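Local coordinates for protein acyl-coenzyme A oxidase 3 (Yarrowia lipolytica, PDB 5YS9) that uses FAD and molecular oxygen to oxidise acyl-CoA substrates of different chain lengths to trans-2-enoyl-CoA, releasing hydrogen peroxide in peroxisomal fatty acid beta-oxidation, at residues R107-G112 and G117-L122; A311-V316 and A413-T418; V86-A91 and I113-T118. One frame throughout, in Å; residues are numbered along the deposited sequence.

In the fold
Contacts 1 and 3 lie together in the N-terminal helical region, with centres about 6 Å apart. Both use the start of helix 116-136, which meets helix 101-111 in contact 1 and helix 78-92 in contact 3, and they share Gly-117 and Thr-118. Contact 2, between helices 300-330 and 391-428, belongs to the C-alpha1 region; its centre is about 15 Å from that of contact 1 and about 20 Å from that of contact 3. A salt bridge from Arg-119 NH1 to Asp-312 OD2 (3.1 Å) ties contact 1 to contact 2. None of the three touches the cofactor: the side chains of Arg-119, Thr-416 and Asp-115 lie about 12, 12 and 13 Å from a bound FAD.

Contact 1: R107-G112 and G117-L122; sequences RSQLHG and GTRIRL
Thr-118 meets His-111 where helices 101-111 and 116-136 form a helical hairpin in the N-terminal region; the axes of the two short segments approach to 9.4 Å, at 145°, a splayed antiparallel pair. Thr-118 CG2 comes to the edge of the imidazole, in its plane, 3.9 Å from His-111 CE1. The methyl does the touching, while OG1 is hydrogen-bonded to Asp-115 in the connecting turn. His-111 in turn packs on Leu-92 of helix 78-92.

One residue on, Arg-119 carries most of the contact. Its CG stands trans to its own backbone N (chi1 175°), and the chain stays extended to NE, which sends the side chain out over Ser-108 and Gln-109 of helix 101-111. CA atoms of Ser-108 and Arg-119 are 6.0 Å apart, the nearest such pair. Ser-108 O lies over one guanidinium face, and although it is 3.1 Å from Arg-119 NE the angle is too poor for a hydrogen bond. Gln-109 CA sits above the centre of the guanidinium, and the two side chains run alongside each other in the same direction, their amide and guanidinium planes 66° apart. Both end on helix 300-330, where Asp-312 forms a salt bridge with Arg-119 NH1 and probably accepts a hydrogen bond from Gln-109 NE2. Next to the same arginine, Gly-112 CA comes to 4.1 Å from Arg-119 CD.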
ATOM      1  N   ARG A 107       6.775  25.686   7.071  1.00 42.34           N
ATOM      2  CA  ARG A 107       7.108  25.047   8.328  1.00 42.12           C
ATOM      3  C   ARG A 107       6.199  23.867   8.654  1.00 43.23           C
ATOM      4  O   ARG A 107       6.671  22.836   9.084  1.00 43.20           O
ATOM      5  CB  ARG A 107       7.056  26.043   9.474  1.00 45.80           C
ATOM      6  CG  ARG A 107       7.677  25.517  10.753  1.00 47.09           C
ATOM      7  CD  ARG A 107       7.284  26.332  11.964  1.00 45.15           C
ATOM      8  NE  ARG A 107       7.885  27.651  11.958  1.00 49.60           N
ATOM      9  CZ  ARG A 107       9.154  27.882  12.221  1.00 49.75           C
ATOM     10  NH1 ARG A 107       9.958  26.885  12.513  1.00 56.73           N
ATOM     11  NH2 ARG A 107       9.621  29.106  12.185  1.00 51.11           N
ATOM     12  N   SER A 108       4.900  24.016   8.442  1.00 39.61           N
ATOM     13  CA  SER A 108       3.997  22.915   8.659  1.00 41.55           C
ATOM     14  C   SER A 108       4.166  21.762   7.619  1.00 39.84           C
ATOM     15  O   SER A 108       3.890  20.624   7.934  1.00 44.05           O
ATOM     16  CB  SER A 108       2.554  23.399   8.846  1.00 44.02           C
ATOM     17  OG  SER A 108       1.913  23.561   7.624  1.00 53.03           O
ATOM     18  N   GLN A 109       4.690  22.028   6.438  1.00 36.65           N
ATOM     19  CA  GLN A 109       4.893  20.978   5.424  1.00 35.01           C
ATOM     20  C   GLN A 109       6.215  20.212   5.662  1.00 33.85           C
ATOM     21  O   GLN A 109       6.315  18.988   5.518  1.00 31.22           O
ATOM     22  CB  GLN A 109       4.974  21.596   4.025  1.00 34.01           C
ATOM     23  CG  GLN A 109       3.695  22.054   3.347  1.00 36.26           C
ATOM     24  CD  GLN A 109       3.990  22.630   1.941  1.00 39.65           C
ATOM     25  OE1 GLN A 109       4.765  23.607   1.793  1.00 40.92           O
ATOM     26  NE2 GLN A 109       3.402  22.023   0.918  1.00 33.65           N
ATOM     27  N   LEU A 110       7.250  20.965   5.971  1.00 34.13           N
ATOM     28  CA  LEU A 110       8.509  20.386   6.401  1.00 36.57           C
ATOM     29  C   LEU A 110       8.329  19.438   7.620  1.00 35.59           C
ATOM     30  O   LEU A 110       8.934  18.379   7.665  1.00 32.00           O
ATOM     31  CB  LEU A 110       9.527  21.484   6.723  1.00 35.59           C
ATOM     32  CG  LEU A 110       9.972  22.343   5.521  1.00 36.62           C
ATOM     33  CD1 LEU A 110      10.627  23.603   6.039  1.00 35.56           C
ATOM     34  CD2 LEU A 110      10.907  21.564   4.603  1.00 38.76           C
ATOM     35  N   HIS A 111       7.510  19.850   8.575  1.00 34.63           N
ATOM     36  CA  HIS A 111       7.275  19.098   9.788  1.00 38.37           C
ATOM     37  C   HIS A 111       6.496  17.832   9.483  1.00 39.32           C
ATOM     38  O   HIS A 111       6.618  16.863  10.231  1.00 36.73           O
ATOM     39  CB  HIS A 111       6.472  19.952  10.780  1.00 38.59           C
ATOM     40  CG  HIS A 111       6.344  19.351  12.145  1.00 39.87           C
ATOM     41  ND1 HIS A 111       5.203  19.470  12.906  1.00 42.81           N
ATOM     42  CD2 HIS A 111       7.214  18.621  12.884  1.00 38.88           C
ATOM     43  CE1 HIS A 111       5.393  18.871  14.069  1.00 44.10           C
ATOM     44  NE2 HIS A 111       6.600  18.338  14.074  1.00 40.38           N
ATOM     45  N   GLY A 112       5.679  17.888   8.414  1.00 37.23           N
ATOM     46  CA  GLY A 112       4.908  16.768   7.903  1.00 35.35           C
ATOM     47  C   GLY A 112       5.740  15.668   7.274  1.00 34.75           C
ATOM     48  O   GLY A 112       5.249  14.586   7.039  1.00 37.05           O
ATOM     49  N   GLY A 117       0.782  13.669  12.120  1.00 34.27           N
ATOM     50  CA  GLY A 117      -0.302  13.790  13.055  1.00 32.11           C
ATOM     51  C   GLY A 117      -0.398  15.181  13.633  1.00 33.14           C
ATOM     52  O   GLY A 117      -1.443  15.810  13.576  1.00 36.41           O
ATOM     53  N   THR A 118       0.690  15.669  14.202  1.00 34.27           N
ATOM     54  CA  THR A 118       0.656  16.951  14.900  1.00 35.06           C
ATOM     55  C   THR A 118       0.237  18.087  13.969  1.00 37.98           C
ATOM     56  O   THR A 118      -0.645  18.884  14.271  1.00 37.05           O
ATOM     57  CB  THR A 118       2.008  17.241  15.545  1.00 35.95           C
ATOM     58  OG1 THR A 118       2.211  16.343  16.644  1.00 32.94           O
ATOM     59  CG2 THR A 118       2.051  18.678  16.083  1.00 40.36           C
ATOM     60  N   ARG A 119       0.874  18.138  12.815  1.00 43.38           N
ATOM     61  CA  ARG A 119       0.525  19.094  11.762  1.00 41.53           C
ATOM     62  C   ARG A 119      -0.992  19.197  11.532  1.00 39.23           C
ATOM     63  O   ARG A 119      -1.511  20.291  11.407  1.00 41.24           O
ATOM     64  CB  ARG A 119       1.232  18.660  10.474  1.00 43.49           C
ATOM     65  CG  ARG A 119       0.885  19.481   9.278  1.00 43.81           C
ATOM     66  CD  ARG A 119       1.380  18.906   7.979  1.00 41.59           C
ATOM     67  NE  ARG A 119       0.986  19.887   6.973  1.00 44.30           N
ATOM     68  CZ  ARG A 119       1.126  19.778   5.656  1.00 43.74           C
ATOM     69  NH1 ARG A 119       1.695  18.714   5.135  1.00 41.47           N
ATOM     70  NH2 ARG A 119       0.666  20.759   4.852  1.00 46.63           N
ATOM     71  N   ILE A 120      -1.704  18.069  11.491  1.00 36.91           N
ATOM     72  CA  ILE A 120      -3.131  18.092  11.186  1.00 35.15           C
ATOM     73  C   ILE A 120      -3.916  18.431  12.411  1.00 38.34           C
ATOM     74  O   ILE A 120      -4.908  19.153  12.319  1.00 39.46           O
ATOM     75  CB  ILE A 120      -3.673  16.760  10.604  1.00 33.26           C
ATOM     76  CG1 ILE A 120      -2.854  16.339   9.398  1.00 34.68           C
ATOM     77  CG2 ILE A 120      -5.120  16.912  10.157  1.00 30.59           C
ATOM     78  CD1 ILE A 120      -2.769  17.427   8.341  1.00 38.40           C
ATOM     79  N   ARG A 121      -3.482  17.973  13.566  1.00 39.68           N
ATOM     80  CA  ARG A 121      -4.216  18.287  14.769  1.00 42.03           C
ATOM     81  C   ARG A 121      -4.245  19.776  15.006  1.00 38.28           C
ATOM     82  O   ARG A 121      -5.232  20.319  15.455  1.00 39.89           O
ATOM     83  CB  ARG A 121      -3.695  17.540  15.986  1.00 43.70           C
ATOM     84  CG  ARG A 121      -4.837  17.130  16.885  1.00 44.67           C
ATOM     85  CD  ARG A 121      -4.369  16.651  18.226  1.00 44.09           C
ATOM     86  NE  ARG A 121      -5.293  17.050  19.263  1.00 45.82           N
ATOM     87  CZ  ARG A 121      -5.393  16.437  20.423  1.00 40.97           C
ATOM     88  NH1 ARG A 121      -4.635  15.402  20.674  1.00 42.94           N
ATOM     89  NH2 ARG A 121      -6.249  16.863  21.314  1.00 36.00           N
ATOM     90  N   LEU A 122      -3.149  20.438  14.711  1.00 39.28           N
ATOM     91  CA  LEU A 122      -3.159  21.894  14.663  1.00 39.36           C
ATOM     92  C   LEU A 122      -3.928  22.404  13.452  1.00 34.68           C
ATOM     93  O   LEU A 122      -4.790  23.293  13.564  1.00 30.74           O
ATOM     94  CB  LEU A 122      -1.738  22.428  14.595  1.00 41.31           C
ATOM     95  CG  LEU A 122      -1.632  23.906  14.902  1.00 42.02           C
ATOM     96  CD1 LEU A 122      -2.400  24.221  16.179  1.00 41.76           C
ATOM     97  CD2 LEU A 122      -0.159  24.290  14.998  1.00 42.66           C
TER

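Contact 2: A311-V316 and A413-T418; sequences ADSFFV and AFTTWT
Ser-313 and Thr-416 mark the closest backbone approach of segments 311-316 and 413-418, on helices 300-330 and 391-428, with their CA atoms 5.8 Å apart. Small side chains meet here, consistent with so near an approach: Ser-313 is the one residue of 311-316 that reaches across, and it lies against Thr-415 and Thr-416. Its CB is 3.3 Å from Thr-415 O, and its OG is 2.9 Å from the same oxygen. That approach is side-on, about 92° at the carbonyl oxygen, and is not a hydrogen bond; the hydroxyl bonds to Met-309 O, one turn back. With OG beside its own backbone N (chi1 -64°), the serine can serve that carbonyl and still abut the other helix.

The threonines likewise turn their hydroxyls back to their own helix: Thr-415 OG1 bonds to Leu-411 O, and Thr-416 OG1 stays with nearby carbonyls, Lys-412 O among them, and also bonds to Asn-458 ND2 of helix 458-477. What Thr-416 presents to the serine is its methyl, with CG2 3.7 Å from Ser-313 OG, whereas Thr-415 OG1 stands 3.6 Å from that oxygen. No hydrogen bond crosses between the segments, which bury a modest 108 Å² together. Farther round, Trp-417 NE1 bonds to Gln-428 of the second subunit, a residue of the FAD pocket. Such packing of long helices belongs to the C-terminal helical bundle of the acyl-CoA dehydrogenase and oxidase fold.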
ATOM      1  N   ALA A 311       2.951  19.475  -3.586  1.00 38.53           N
ATOM      2  CA  ALA A 311       4.195  19.679  -2.849  1.00 39.49           C
ATOM      3  C   ALA A 311       4.419  18.685  -1.673  1.00 37.87           C
ATOM      4  O   ALA A 311       5.502  18.153  -1.551  1.00 41.34           O
ATOM      5  CB  ALA A 311       4.297  21.121  -2.367  1.00 38.47           C
ATOM      6  N   ASP A 312       3.413  18.434  -0.836  1.00 35.72           N
ATOM      7  CA  ASP A 312       3.498  17.411   0.225  1.00 34.38           C
ATOM      8  C   ASP A 312       3.938  16.067  -0.353  1.00 33.50           C
ATOM      9  O   ASP A 312       4.668  15.336   0.303  1.00 29.74           O
ATOM     10  CB  ASP A 312       2.140  17.182   0.954  1.00 35.47           C
ATOM     11  CG  ASP A 312       1.723  18.340   1.862  1.00 39.87           C
ATOM     12  OD1 ASP A 312       2.577  19.193   2.150  1.00 41.71           O
ATOM     13  OD2 ASP A 312       0.524  18.420   2.288  1.00 46.10           O
ATOM     14  N   SER A 313       3.451  15.720  -1.548  1.00 31.35           N
ATOM     15  CA  SER A 313       3.808  14.449  -2.157  1.00 30.55           C
ATOM     16  C   SER A 313       5.325  14.420  -2.408  1.00 33.92           C
ATOM     17  O   SER A 313       6.013  13.364  -2.226  1.00 34.53           O
ATOM     18  CB  SER A 313       3.008  14.172  -3.432  1.00 27.04           C
ATOM     19  OG  SER A 313       1.616  14.040  -3.154  1.00 25.95           O
ATOM     20  N   PHE A 314       5.847  15.578  -2.792  1.00 30.83           N
ATOM     21  CA  PHE A 314       7.273  15.718  -2.937  1.00 32.23           C
ATOM     22  C   PHE A 314       8.002  15.573  -1.613  1.00 33.57           C
ATOM     23  O   PHE A 314       8.925  14.751  -1.470  1.00 36.86           O
ATOM     24  CB  PHE A 314       7.635  17.069  -3.575  1.00 32.60           C
ATOM     25  CG  PHE A 314       9.067  17.440  -3.376  1.00 31.39           C
ATOM     26  CD1 PHE A 314      10.049  16.786  -4.083  1.00 30.05           C
ATOM     27  CD2 PHE A 314       9.431  18.389  -2.417  1.00 31.87           C
ATOM     28  CE1 PHE A 314      11.384  17.104  -3.906  1.00 32.27           C
ATOM     29  CE2 PHE A 314      10.775  18.710  -2.216  1.00 34.05           C
ATOM     30  CZ  PHE A 314      11.750  18.069  -2.973  1.00 34.18           C
ATOM     31  N   PHE A 315       7.600  16.413  -0.673  1.00 31.65           N
ATOM     32  CA  PHE A 315       8.198  16.463   0.624  1.00 33.36           C
ATOM     33  C   PHE A 315       8.292  15.120   1.352  1.00 35.46           C
ATOM     34  O   PHE A 315       9.287  14.876   2.019  1.00 38.36           O
ATOM     35  CB  PHE A 315       7.459  17.482   1.493  1.00 33.42           C
ATOM     36  CG  PHE A 315       7.837  18.911   1.202  1.00 34.99           C
ATOM     37  CD1 PHE A 315       9.171  19.332   1.313  1.00 35.41           C
ATOM     38  CD2 PHE A 315       6.874  19.840   0.809  1.00 35.97           C
ATOM     39  CE1 PHE A 315       9.513  20.655   1.071  1.00 35.84           C
ATOM     40  CE2 PHE A 315       7.211  21.167   0.541  1.00 35.41           C
ATOM     41  CZ  PHE A 315       8.524  21.573   0.676  1.00 37.86           C
ATOM     42  N   VAL A 316       7.274  14.263   1.233  1.00 35.27           N
ATOM     43  CA  VAL A 316       7.323  12.923   1.807  1.00 32.20           C
ATOM     44  C   VAL A 316       8.142  11.974   0.943  1.00 31.95           C
ATOM     45  O   VAL A 316       8.952  11.241   1.463  1.00 31.68           O
ATOM     46  CB  VAL A 316       5.913  12.339   2.098  1.00 30.40           C
ATOM     47  CG1 VAL A 316       5.972  10.899   2.651  1.00 29.49           C
ATOM     48  CG2 VAL A 316       5.243  13.208   3.121  1.00 31.57           C
ATOM     49  N   ALA A 413      -4.654  14.109  -7.340  1.00 33.33           N
ATOM     50  CA  ALA A 413      -5.001  12.687  -7.310  1.00 33.22           C
ATOM     51  C   ALA A 413      -3.785  11.823  -7.508  1.00 32.72           C
ATOM     52  O   ALA A 413      -3.462  11.018  -6.639  1.00 30.99           O
ATOM     53  CB  ALA A 413      -6.054  12.327  -8.332  1.00 31.89           C
ATOM     54  N   PHE A 414      -3.089  12.055  -8.620  1.00 32.17           N
ATOM     55  CA  PHE A 414      -1.975  11.197  -9.027  1.00 32.49           C
ATOM     56  C   PHE A 414      -0.681  11.340  -8.231  1.00 31.36           C
ATOM     57  O   PHE A 414       0.028  10.346  -8.041  1.00 30.70           O
ATOM     58  CB  PHE A 414      -1.743  11.294 -10.552  1.00 32.48           C
ATOM     59  CG  PHE A 414      -2.815  10.580 -11.335  1.00 33.23           C
ATOM     60  CD1 PHE A 414      -2.825   9.194 -11.388  1.00 30.55           C
ATOM     61  CD2 PHE A 414      -3.868  11.285 -11.939  1.00 33.21           C
ATOM     62  CE1 PHE A 414      -3.827   8.514 -12.074  1.00 32.60           C
ATOM     63  CE2 PHE A 414      -4.882  10.621 -12.627  1.00 33.25           C
ATOM     64  CZ  PHE A 414      -4.872   9.229 -12.686  1.00 34.00           C
ATOM     65  N   THR A 415      -0.375  12.552  -7.771  1.00 30.64           N
ATOM     66  CA  THR A 415       0.798  12.765  -6.967  1.00 28.66           C
ATOM     67  C   THR A 415       0.566  12.184  -5.565  1.00 30.67           C
ATOM     68  O   THR A 415       1.483  11.693  -4.930  1.00 27.25           O
ATOM     69  CB  THR A 415       1.300  14.255  -6.916  1.00 29.20           C
ATOM     70  OG1 THR A 415       0.327  15.138  -6.321  1.00 28.25           O
ATOM     71  CG2 THR A 415       1.685  14.749  -8.276  1.00 28.74           C
ATOM     72  N   THR A 416      -0.658  12.221  -5.065  1.00 32.96           N
ATOM     73  CA  THR A 416      -0.900  11.566  -3.787  1.00 30.65           C
ATOM     74  C   THR A 416      -0.795  10.051  -3.915  1.00 31.79           C
ATOM     75  O   THR A 416      -0.064   9.442  -3.131  1.00 37.69           O
ATOM     76  CB  THR A 416      -2.166  12.046  -3.066  1.00 28.91           C
ATOM     77  OG1 THR A 416      -3.338  11.853  -3.863  1.00 31.00           O
ATOM     78  CG2 THR A 416      -1.991  13.496  -2.728  1.00 29.81           C
ATOM     79  N   TRP A 417      -1.465   9.453  -4.902  1.00 30.85           N
ATOM     80  CA  TRP A 417      -1.298   8.020  -5.157  1.00 33.12           C
ATOM     81  C   TRP A 417       0.163   7.606  -5.421  1.00 33.28           C
ATOM     82  O   TRP A 417       0.625   6.574  -4.925  1.00 38.83           O
ATOM     83  CB  TRP A 417      -2.132   7.548  -6.344  1.00 33.43           C
ATOM     84  CG  TRP A 417      -3.548   7.205  -6.083  1.00 34.52           C
ATOM     85  CD1 TRP A 417      -4.097   6.596  -4.955  1.00 35.24           C
ATOM     86  CD2 TRP A 417      -4.616   7.408  -6.978  1.00 35.84           C
ATOM     87  NE1 TRP A 417      -5.445   6.432  -5.118  1.00 32.98           N
ATOM     88  CE2 TRP A 417      -5.790   6.897  -6.361  1.00 35.35           C
ATOM     89  CE3 TRP A 417      -4.709   7.967  -8.260  1.00 36.59           C
ATOM     90  CZ2 TRP A 417      -7.038   6.936  -6.989  1.00 35.57           C
ATOM     91  CZ3 TRP A 417      -5.966   7.993  -8.885  1.00 36.49           C
ATOM     92  CH2 TRP A 417      -7.103   7.488  -8.240  1.00 35.43           C
ATOM     93  N   THR A 418       0.868   8.403  -6.208  1.00 31.41           N
ATOM     94  CA  THR A 418       2.238   8.122  -6.513  1.00 32.02           C
ATOM     95  C   THR A 418       3.119   8.145  -5.254  1.00 31.99           C
ATOM     96  O   THR A 418       3.938   7.248  -5.091  1.00 31.23           O
ATOM     97  CB  THR A 418       2.774   9.068  -7.599  1.00 32.15           C
ATOM     98  OG1 THR A 418       2.123   8.751  -8.835  1.00 32.27           O
ATOM     99  CG2 THR A 418       4.269   8.846  -7.804  1.00 32.68           C
TER

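Contact 3: V86-A91 and I113-T118; sequences VARIAA and IVDMGT
Arg-88 of helix 78-92 bridges to Asp-115, the N-cap of helix 116-136, so one carboxylate both caps a helix and ties it to its neighbour in the N-terminal helical region. The charged interaction rests on OD2. Arg-88 NH2 donates to Asp-115 OD2 at 3.1 Å, and a weak, longer bond from NE goes to the same oxygen, so this is a single-oxygen salt bridge and not a two-oxygen fork. The geometry agrees: guanidinium and carboxylate planes stand 73° apart, and NH2 meets OD2 from above the carboxylate plane. The arginine bends at its second and third torsions to bring its head there, and NH2 has its strongest polar partner in Asp-73, with which it also forms a salt bridge.

The capping bonds to backbone N-H groups use the other oxygen. Asp-115 CG lies opposite its backbone N across the CA–CB bond (chi1 -171°), which carries the carboxylate toward the first turn. OD1 then takes a nearly straight bond from Thr-118 N (3.1 Å, 179°) and a weak one from Gly-117 N. A separate bond, from Thr-118 OG1, goes to Asp-115 OD2 at 2.8 Å, the oxygen that Arg-88 uses, arriving from the face opposite Arg-88 NH2. Replacing this residue by an alanine would probably uncap the helix, leaving the N-H groups of Gly-117 and Thr-118 without their side-chain acceptor and Arg-88 with one carboxylate fewer to steady its bent chain.

Apolar packing completes the interface, and here the second subunit borders it, its Phe-684 packing on Ile-89. Thr-118 crosses Arg-88 at about a right angle, placing its methyl CG2 3.7 Å from Arg-88 CB and 4.2 Å from Ile-89 CG1.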
ATOM      1  N   VAL A  86      -0.219  17.619  21.607  1.00 31.50           N
ATOM      2  CA  VAL A  86      -0.595  18.895  22.217  1.00 35.15           C
ATOM      3  C   VAL A  86       0.631  19.658  22.674  1.00 35.01           C
ATOM      4  O   VAL A  86       0.753  20.833  22.393  1.00 35.19           O
ATOM      5  CB  VAL A  86      -1.625  18.738  23.349  1.00 36.71           C
ATOM      6  CG1 VAL A  86      -1.938  20.095  23.983  1.00 38.12           C
ATOM      7  CG2 VAL A  86      -2.906  18.128  22.794  1.00 35.20           C
ATOM      8  N   ALA A  87       1.569  18.968  23.292  1.00 35.05           N
ATOM      9  CA  ALA A  87       2.803  19.584  23.719  1.00 32.16           C
ATOM     10  C   ALA A  87       3.539  20.108  22.502  1.00 33.05           C
ATOM     11  O   ALA A  87       4.164  21.153  22.537  1.00 30.91           O
ATOM     12  CB  ALA A  87       3.646  18.590  24.474  1.00 29.19           C
ATOM     13  N   ARG A  88       3.470  19.347  21.428  1.00 31.87           N
ATOM     14  CA  ARG A  88       4.067  19.758  20.185  1.00 33.55           C
ATOM     15  C   ARG A  88       3.413  21.036  19.642  1.00 31.39           C
ATOM     16  O   ARG A  88       4.082  21.909  19.144  1.00 35.45           O
ATOM     17  CB  ARG A  88       4.034  18.600  19.188  1.00 37.03           C
ATOM     18  CG  ARG A  88       5.305  17.767  19.167  1.00 37.47           C
ATOM     19  CD  ARG A  88       5.170  16.390  19.790  1.00 34.90           C
ATOM     20  NE  ARG A  88       5.085  15.367  18.771  1.00 35.19           N
ATOM     21  CZ  ARG A  88       5.858  14.293  18.673  1.00 34.67           C
ATOM     22  NH1 ARG A  88       6.802  14.045  19.548  1.00 33.65           N
ATOM     23  NH2 ARG A  88       5.664  13.455  17.680  1.00 32.13           N
ATOM     24  N   ILE A  89       2.099  21.142  19.763  1.00 31.99           N
ATOM     25  CA  ILE A  89       1.372  22.322  19.332  1.00 31.88           C
ATOM     26  C   ILE A  89       1.770  23.572  20.129  1.00 34.84           C
ATOM     27  O   ILE A  89       1.900  24.649  19.578  1.00 35.70           O
ATOM     28  CB  ILE A  89      -0.156  22.061  19.335  1.00 32.53           C
ATOM     29  CG1 ILE A  89      -0.545  21.243  18.111  1.00 34.13           C
ATOM     30  CG2 ILE A  89      -0.958  23.344  19.325  1.00 31.93           C
ATOM     31  CD1 ILE A  89      -1.818  20.458  18.263  1.00 33.86           C
ATOM     32  N   ALA A  90       1.959  23.407  21.426  1.00 32.56           N
ATOM     33  CA  ALA A  90       2.366  24.490  22.310  1.00 32.08           C
ATOM     34  C   ALA A  90       3.742  25.043  21.911  1.00 35.00           C
ATOM     35  O   ALA A  90       3.921  26.268  21.870  1.00 37.49           O
ATOM     36  CB  ALA A  90       2.365  24.019  23.747  1.00 27.79           C
ATOM     37  N   ALA A  91       4.688  24.140  21.615  1.00 33.15           N
ATOM     38  CA  ALA A  91       5.997  24.513  21.065  1.00 30.57           C
ATOM     39  C   ALA A  91       5.871  25.210  19.727  1.00 32.41           C
ATOM     40  O   ALA A  91       6.375  26.289  19.591  1.00 36.18           O
ATOM     41  CB  ALA A  91       6.915  23.312  20.940  1.00 28.78           C
ATOM     42  N   ILE A 113       6.998  15.944   6.988  1.00 34.46           N
ATOM     43  CA  ILE A 113       7.944  14.911   6.563  1.00 35.05           C
ATOM     44  C   ILE A 113       8.162  13.830   7.638  1.00 32.11           C
ATOM     45  O   ILE A 113       8.367  12.676   7.317  1.00 31.30           O
ATOM     46  CB  ILE A 113       9.301  15.520   6.185  1.00 33.92           C
ATOM     47  CG1 ILE A 113       9.106  16.555   5.063  1.00 35.91           C
ATOM     48  CG2 ILE A 113      10.287  14.448   5.712  1.00 34.01           C
ATOM     49  CD1 ILE A 113      10.322  17.440   4.775  1.00 37.62           C
ATOM     50  N   VAL A 114       8.098  14.205   8.901  1.00 31.67           N
ATOM     51  CA  VAL A 114       8.241  13.248  10.013  1.00 31.84           C
ATOM     52  C   VAL A 114       7.121  13.173  11.043  1.00 33.57           C
ATOM     53  O   VAL A 114       7.032  12.199  11.781  1.00 36.84           O
ATOM     54  CB  VAL A 114       9.536  13.494  10.747  1.00 34.19           C
ATOM     55  CG1 VAL A 114      10.685  13.072   9.853  1.00 36.74           C
ATOM     56  CG2 VAL A 114       9.684  14.955  11.170  1.00 33.75           C
ATOM     57  N   ASP A 115       6.220  14.145  11.076  1.00 36.08           N
ATOM     58  CA  ASP A 115       5.060  14.064  11.986  1.00 37.75           C
ATOM     59  C   ASP A 115       3.790  14.504  11.249  1.00 35.07           C
ATOM     60  O   ASP A 115       3.451  15.658  11.191  1.00 39.00           O
ATOM     61  CB  ASP A 115       5.361  14.905  13.254  1.00 38.20           C
ATOM     62  CG  ASP A 115       4.340  14.705  14.337  1.00 36.53           C
ATOM     63  OD1 ASP A 115       3.350  14.026  14.023  1.00 36.83           O
ATOM     64  OD2 ASP A 115       4.514  15.243  15.469  1.00 34.22           O
ATOM     65  N   MET A 116       3.102  13.568  10.639  1.00 36.54           N
ATOM     66  CA  MET A 116       1.888  13.924   9.924  1.00 36.86           C
ATOM     67  C   MET A 116       0.675  14.066  10.854  1.00 34.65           C
ATOM     68  O   MET A 116      -0.342  14.518  10.426  1.00 34.44           O
ATOM     69  CB  MET A 116       1.614  12.906   8.851  1.00 39.05           C
ATOM     70  CG  MET A 116       2.754  12.737   7.857  1.00 41.02           C
ATOM     71  SD  MET A 116       2.381  11.695   6.416  1.00 40.77           S
ATOM     72  CE  MET A 116       3.825  10.637   6.514  1.00 36.47           C
ATOM     73  N   GLY A 117       0.782  13.669  12.120  1.00 34.27           N
ATOM     74  CA  GLY A 117      -0.302  13.790  13.055  1.00 32.11           C
ATOM     75  C   GLY A 117      -0.398  15.181  13.633  1.00 33.14           C
ATOM     76  O   GLY A 117      -1.443  15.810  13.576  1.00 36.41           O
ATOM     77  N   THR A 118       0.690  15.669  14.202  1.00 34.27           N
ATOM     78  CA  THR A 118       0.656  16.951  14.900  1.00 35.06           C
ATOM     79  C   THR A 118       0.237  18.087  13.969  1.00 37.98           C
ATOM     80  O   THR A 118      -0.645  18.884  14.271  1.00 37.05           O
ATOM     81  CB  THR A 118       2.008  17.241  15.545  1.00 35.95           C
ATOM     82  OG1 THR A 118       2.211  16.343  16.644  1.00 32.94           O
ATOM     83  CG2 THR A 118       2.051  18.678  16.083  1.00 40.36           C
TER